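PDB 3EZF: ParA from Salmonella enterica subsp. enterica serovar Newport str. SL317, which probably uses its P-loop ATPase domain in plasmid partition and, in its ADP-bound form, binds DNA to regulate transcription. Local coordinates for residues 177-191 / 235-247. Residues are numbered along the deposited sequence; the frame is centred on the assembly and turned at random.
Sequences AAQAMLNNLDAETLR and ILRRNIIDRVADD. Unlike the reference sequence in segment 177-191: Asn184 (reference Asp). Unlike the reference sequence in segment 235-247: Ile235 (reference Val), Arg238 (reference Lys), Asn239 (reference Lys), Asp242 (reference Glu).
One face of the Arg191 guanidinium is met by the carboxylate of Asp247, whose OD2 stands 4.0 Å above the plane, toward the rim, while Ala187 O lies in plane at the edge. The two flat groups are steeply turned, 76° apart, and the salt bridge is long: Arg191 NH1 to Asp247 OD1 is 3.8 Å with no N-H aimed at the oxygen, so attraction of charge alone links them. Elsewhere on the periphery, the Asn184 amide meets the Arg238 guanidinium at its edge. The interior of the contact is apolar. Ile240 is a knob in a hole made by Ala177, Ala180, Met181 and Leu190; its CD1 lies 3.5 Å from Met181 CG, the two side chains crossing at about a right angle. Helices 177-182 and 235-241 are themselves nearly perpendicular (85°), both belonging to the P-loop ATPase domain built on a parallel sheet, where helix 235-241 precedes strand 250-254. With its chain bent at chi3 (80°), Met181 brings CE against Leu236, and Ile235 CG2 packs 3.7 Å from Met181 CB. Trp219 of helix 219-226 touches both Met181 and Ile235. Leu190 of helix 187-194 points toward the 235-247 segment, placing CD1 3.8 Å from Arg243 CB and also against Val244 CG1. Asp186 is the N-cap of that helix, its OD1 accepting from Thr189 N at 2.9 Å.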
loop_
_atom_site.group_PDB
_atom_site.type_symbol
_atom_site.label_atom_id
_atom_site.label_comp_id
_atom_site.label_asym_id
_atom_site.label_seq_id
_atom_site.Cartn_x
_atom_site.Cartn_y
_atom_site.Cartn_z
ATOM N N ALA A 177 8.621 10.913 -12.026
ATOM C CA ALA A 177 7.893 12.175 -12.100
ATOM C C ALA A 177 8.433 13.174 -11.075
ATOM O O ALA A 177 8.582 14.367 -11.364
ATOM C CB ALA A 177 6.406 11.925 -11.868
ATOM N N ALA A 178 8.728 12.683 -9.879
ATOM C CA ALA A 178 9.255 13.542 -8.829
ATOM C C ALA A 178 10.569 14.163 -9.288
ATOM O O ALA A 178 10.817 15.345 -9.083
ATOM C CB ALA A 178 9.461 12.742 -7.559
ATOM N N GLN A 179 11.398 13.346 -9.925
ATOM C CA GLN A 179 12.684 13.793 -10.429
ATOM C C GLN A 179 12.514 14.744 -11.617
ATOM O O GLN A 179 13.149 15.803 -11.654
ATOM C CB GLN A 179 13.525 12.581 -10.820
ATOM C CG GLN A 179 13.891 11.680 -9.636
ATOM C CD GLN A 179 14.384 10.295 -10.062
ATOM O OE1 GLN A 179 14.560 9.405 -9.224
ATOM N NE2 GLN A 179 14.603 10.110 -11.364
ATOM N N ALA A 180 11.654 14.388 -12.571
ATOM C CA ALA A 180 11.423 15.238 -13.736
ATOM C C ALA A 180 10.992 16.638 -13.327
ATOM O O ALA A 180 11.406 17.627 -13.933
ATOM C CB ALA A 180 10.396 14.627 -14.627
ATOM N N MET A 181 10.175 16.738 -12.287
ATOM C CA MET A 181 9.710 18.045 -11.830
ATOM C C MET A 181 10.856 18.904 -11.316
ATOM O O MET A 181 10.889 20.109 -11.520
ATOM C CB MET A 181 8.699 17.879 -10.706
ATOM C CG MET A 181 7.446 17.134 -11.082
ATOM S SD MET A 181 6.453 16.695 -9.576
ATOM C CE MET A 181 5.678 18.227 -9.311
ATOM N N LEU A 182 11.789 18.274 -10.624
ATOM C CA LEU A 182 12.921 18.996 -10.059
ATOM C C LEU A 182 13.979 19.383 -11.095
ATOM O O LEU A 182 14.693 20.373 -10.915
ATOM C CB LEU A 182 13.561 18.167 -8.934
ATOM C CG LEU A 182 12.722 18.004 -7.657
ATOM C CD1 LEU A 182 13.435 17.081 -6.656
ATOM C CD2 LEU A 182 12.483 19.378 -7.047
ATOM N N ASN A 183 14.060 18.628 -12.189
ATOM C CA ASN A 183 15.062 18.904 -13.212
ATOM C C ASN A 183 14.692 19.942 -14.263
ATOM O O ASN A 183 15.386 20.069 -15.273
ATOM C CB ASN A 183 15.472 17.611 -13.910
ATOM C CG ASN A 183 15.969 16.571 -12.944
ATOM O OD1 ASN A 183 16.659 16.891 -11.983
ATOM N ND2 ASN A 183 15.629 15.314 -13.199
ATOM N N ASN A 184 13.617 20.688 -14.037
ATOM C CA ASN A 184 13.202 21.710 -14.992
ATOM C C ASN A 184 13.468 21.278 -16.453
ATOM O O ASN A 184 14.108 22.006 -17.215
ATOM C CB ASN A 184 13.954 23.005 -14.692
ATOM C CG ASN A 184 13.238 24.228 -15.207
ATOM O OD1 ASN A 184 12.407 24.143 -16.102
ATOM N ND2 ASN A 184 13.566 25.383 -14.645
ATOM N N LEU A 185 12.986 20.092 -16.828
ATOM C CA LEU A 185 13.160 19.563 -18.181
ATOM C C LEU A 185 12.350 20.343 -19.199
ATOM O O LEU A 185 11.511 21.173 -18.840
ATOM C CB LEU A 185 12.739 18.104 -18.243
ATOM C CG LEU A 185 13.411 17.179 -17.234
ATOM C CD1 LEU A 185 13.053 15.728 -17.586
ATOM C CD2 LEU A 185 14.916 17.393 -17.260
ATOM N N ASP A 186 12.598 20.044 -20.471
ATOM C CA ASP A 186 11.934 20.709 -21.593
ATOM C C ASP A 186 10.943 19.766 -22.260
ATOM O O ASP A 186 11.012 18.549 -22.086
ATOM C CB ASP A 186 12.987 21.148 -22.612
ATOM C CG ASP A 186 13.901 19.995 -23.024
ATOM O OD1 ASP A 186 13.654 19.363 -24.075
ATOM O OD2 ASP A 186 14.861 19.701 -22.280
ATOM N N ALA A 187 10.035 20.331 -23.046
ATOM C CA ALA A 187 9.023 19.530 -23.721
ATOM C C ALA A 187 9.572 18.288 -24.425
ATOM O O ALA A 187 9.030 17.192 -24.294
ATOM C CB ALA A 187 8.266 20.398 -24.708
ATOM N N GLU A 188 10.657 18.461 -25.159
ATOM C CA GLU A 188 11.263 17.368 -25.907
ATOM C C GLU A 188 11.788 16.262 -25.004
ATOM O O GLU A 188 11.531 15.085 -25.240
ATOM C CB GLU A 188 12.405 17.906 -26.768
ATOM C CG GLU A 188 12.086 19.230 -27.469
ATOM C CD GLU A 188 11.822 20.383 -26.487
ATOM O OE1 GLU A 188 12.776 20.853 -25.814
ATOM O OE2 GLU A 188 10.648 20.811 -26.386
ATOM N N THR A 189 12.532 16.643 -23.971
ATOM C CA THR A 189 13.093 15.665 -23.051
ATOM C C THR A 189 11.995 14.779 -22.466
ATOM O O THR A 189 12.130 13.556 -22.447
ATOM C CB THR A 189 13.876 16.348 -21.884
ATOM O OG1 THR A 189 14.886 17.221 -22.412
ATOM C CG2 THR A 189 14.546 15.290 -21.002
ATOM N N LEU A 190 10.912 15.385 -21.989
ATOM C CA LEU A 190 9.822 14.601 -21.410
ATOM C C LEU A 190 9.264 13.638 -22.450
ATOM O O LEU A 190 8.971 12.479 -22.166
ATOM C CB LEU A 190 8.718 15.528 -20.923
ATOM C CG LEU A 190 9.132 16.366 -19.720
ATOM C CD1 LEU A 190 8.378 17.676 -19.726
ATOM C CD2 LEU A 190 8.887 15.573 -18.446
ATOM N N ARG A 191 9.155 14.144 -23.670
ATOM C CA ARG A 191 8.637 13.410 -24.818
ATOM C C ARG A 191 9.419 12.158 -25.229
ATOM O O ARG A 191 8.905 11.045 -25.161
ATOM C CB ARG A 191 8.560 14.380 -26.003
ATOM C CG ARG A 191 7.807 13.884 -27.215
ATOM C CD ARG A 191 7.774 14.963 -28.288
ATOM N NE ARG A 191 7.575 16.290 -27.707
ATOM C CZ ARG A 191 6.822 17.248 -28.244
ATOM N NH1 ARG A 191 6.177 17.034 -29.384
ATOM N NH2 ARG A 191 6.720 18.426 -27.648
ATOM N N ILE A 235 4.802 23.166 -9.111
ATOM C CA ILE A 235 5.802 22.547 -9.978
ATOM C C ILE A 235 5.194 21.569 -10.978
ATOM O O ILE A 235 5.505 21.627 -12.159
ATOM C CB ILE A 235 6.880 21.782 -9.184
ATOM C CG1 ILE A 235 7.373 22.607 -7.992
ATOM C CG2 ILE A 235 8.042 21.467 -10.109
ATOM C CD1 ILE A 235 7.876 23.986 -8.365
ATOM N N LEU A 236 4.328 20.675 -10.501
ATOM C CA LEU A 236 3.685 19.678 -11.368
ATOM C C LEU A 236 3.022 20.310 -12.596
ATOM O O LEU A 236 3.162 19.806 -13.692
ATOM C CB LEU A 236 2.632 18.864 -10.582
ATOM C CG LEU A 236 2.241 17.447 -11.044
ATOM C CD1 LEU A 236 0.872 17.119 -10.493
ATOM C CD2 LEU A 236 2.209 17.329 -12.540
ATOM N N ARG A 237 2.302 21.412 -12.414
ATOM C CA ARG A 237 1.625 22.058 -13.533
ATOM C C ARG A 237 2.604 22.770 -14.446
ATOM O O ARG A 237 2.407 22.820 -15.650
ATOM C CB ARG A 237 0.593 23.086 -13.034
ATOM C CG ARG A 237 -0.859 22.898 -13.537
ATOM C CD ARG A 237 -1.116 23.137 -15.036
ATOM N NE ARG A 237 -2.396 22.512 -15.414
ATOM C CZ ARG A 237 -3.042 22.665 -16.575
ATOM N NH1 ARG A 237 -2.560 23.443 -17.538
ATOM N NH2 ARG A 237 -4.186 22.024 -16.777
ATOM N N ARG A 238 3.666 23.319 -13.879
ATOM C CA ARG A 238 4.619 24.058 -14.678
ATOM C C ARG A 238 5.749 23.275 -15.334
ATOM O O ARG A 238 6.118 23.572 -16.461
ATOM C CB ARG A 238 5.235 25.172 -13.835
ATOM C CG ARG A 238 5.601 26.394 -14.646
ATOM C CD ARG A 238 6.786 27.144 -14.051
ATOM N NE ARG A 238 8.038 26.405 -14.213
ATOM C CZ ARG A 238 9.202 26.975 -14.513
ATOM N NH1 ARG A 238 9.269 28.293 -14.679
ATOM N NH2 ARG A 238 10.298 26.232 -14.654
ATOM N N ASN A 239 6.301 22.281 -14.648
ATOM C CA ASN A 239 7.437 21.548 -15.193
ATOM C C ASN A 239 7.152 20.260 -15.958
ATOM O O ASN A 239 8.051 19.703 -16.585
ATOM C CB ASN A 239 8.457 21.296 -14.071
ATOM C CG ASN A 239 9.063 22.584 -13.534
ATOM O OD1 ASN A 239 9.793 22.573 -12.547
ATOM N ND2 ASN A 239 8.762 23.699 -14.187
ATOM N N ILE A 240 5.918 19.780 -15.906
ATOM C CA ILE A 240 5.577 18.574 -16.648
ATOM C C ILE A 240 4.306 18.755 -17.464
ATOM O O ILE A 240 4.348 18.736 -18.692
ATOM C CB ILE A 240 5.401 17.327 -15.721
ATOM C CG1 ILE A 240 6.762 16.929 -15.118
ATOM C CG2 ILE A 240 4.798 16.157 -16.532
ATOM C CD1 ILE A 240 6.735 15.741 -14.191
ATOM N N ILE A 241 3.190 18.952 -16.764
ATOM C CA ILE A 241 1.870 19.105 -17.378
ATOM C C ILE A 241 1.790 20.169 -18.447
ATOM O O ILE A 241 1.438 19.867 -19.586
ATOM C CB ILE A 241 0.769 19.358 -16.299
ATOM C CG1 ILE A 241 0.453 18.040 -15.576
ATOM C CG2 ILE A 241 -0.500 19.905 -16.939
ATOM C CD1 ILE A 241 -0.523 18.164 -14.438
ATOM N N ASP A 242 2.106 21.412 -18.103
ATOM C CA ASP A 242 2.052 22.476 -19.103
ATOM C C ASP A 242 3.088 22.264 -20.210
ATOM O O ASP A 242 2.933 22.788 -21.303
ATOM C CB ASP A 242 2.248 23.857 -18.461
ATOM C CG ASP A 242 0.926 24.542 -18.128
ATOM O OD1 ASP A 242 -0.125 24.066 -18.610
ATOM O OD2 ASP A 242 0.928 25.563 -17.401
ATOM N N ARG A 243 4.129 21.482 -19.945
ATOM C CA ARG A 243 5.151 21.250 -20.959
ATOM C C ARG A 243 4.785 20.144 -21.962
ATOM O O ARG A 243 5.462 19.969 -22.980
ATOM C CB ARG A 243 6.499 20.932 -20.297
ATOM C CG ARG A 243 6.940 21.968 -19.274
ATOM C CD ARG A 243 8.386 22.374 -19.450
ATOM N NE ARG A 243 8.494 23.740 -19.964
ATOM C CZ ARG A 243 8.484 24.849 -19.220
ATOM N NH1 ARG A 243 8.375 24.781 -17.895
ATOM N NH2 ARG A 243 8.576 26.040 -19.816
ATOM N N VAL A 244 3.726 19.390 -21.669
ATOM C CA VAL A 244 3.262 18.321 -22.569
ATOM C C VAL A 244 1.779 18.534 -22.910
ATOM O O VAL A 244 1.112 17.659 -23.468
ATOM C CB VAL A 244 3.414 16.918 -21.949
ATOM C CG1 VAL A 244 4.829 16.709 -21.511
ATOM C CG2 VAL A 244 2.425 16.728 -20.806
ATOM N N ALA A 245 1.287 19.720 -22.567
ATOM C CA ALA A 245 -0.092 20.108 -22.798
ATOM C C ALA A 245 -0.625 19.814 -24.200
ATOM O O ALA A 245 -1.718 19.281 -24.335
ATOM C CB ALA A 245 -0.266 21.595 -22.470
ATOM N N ASP A 246 0.121 20.155 -25.248
ATOM C CA ASP A 246 -0.373 19.896 -26.602
ATOM C C ASP A 246 -0.056 18.469 -27.030
ATOM O O ASP A 246 0.418 18.254 -28.134
ATOM C CB ASP A 246 0.263 20.869 -27.598
ATOM C CG ASP A 246 -0.063 22.313 -27.291
ATOM O OD1 ASP A 246 -1.264 22.635 -27.225
ATOM O OD2 ASP A 246 0.873 23.126 -27.118
ATOM N N ASP A 247 -0.312 17.487 -26.173
ATOM C CA ASP A 247 0.022 16.110 -26.528
ATOM C C ASP A 247 -0.888 15.056 -25.914
ATOM O O ASP A 247 -0.853 13.880 -26.309
ATOM C CB ASP A 247 1.459 15.797 -26.106
ATOM C CG ASP A 247 2.476 16.668 -26.800
ATOM O OD1 ASP A 247 2.671 16.506 -28.020
ATOM O OD2 ASP A 247 3.077 17.525 -26.118
#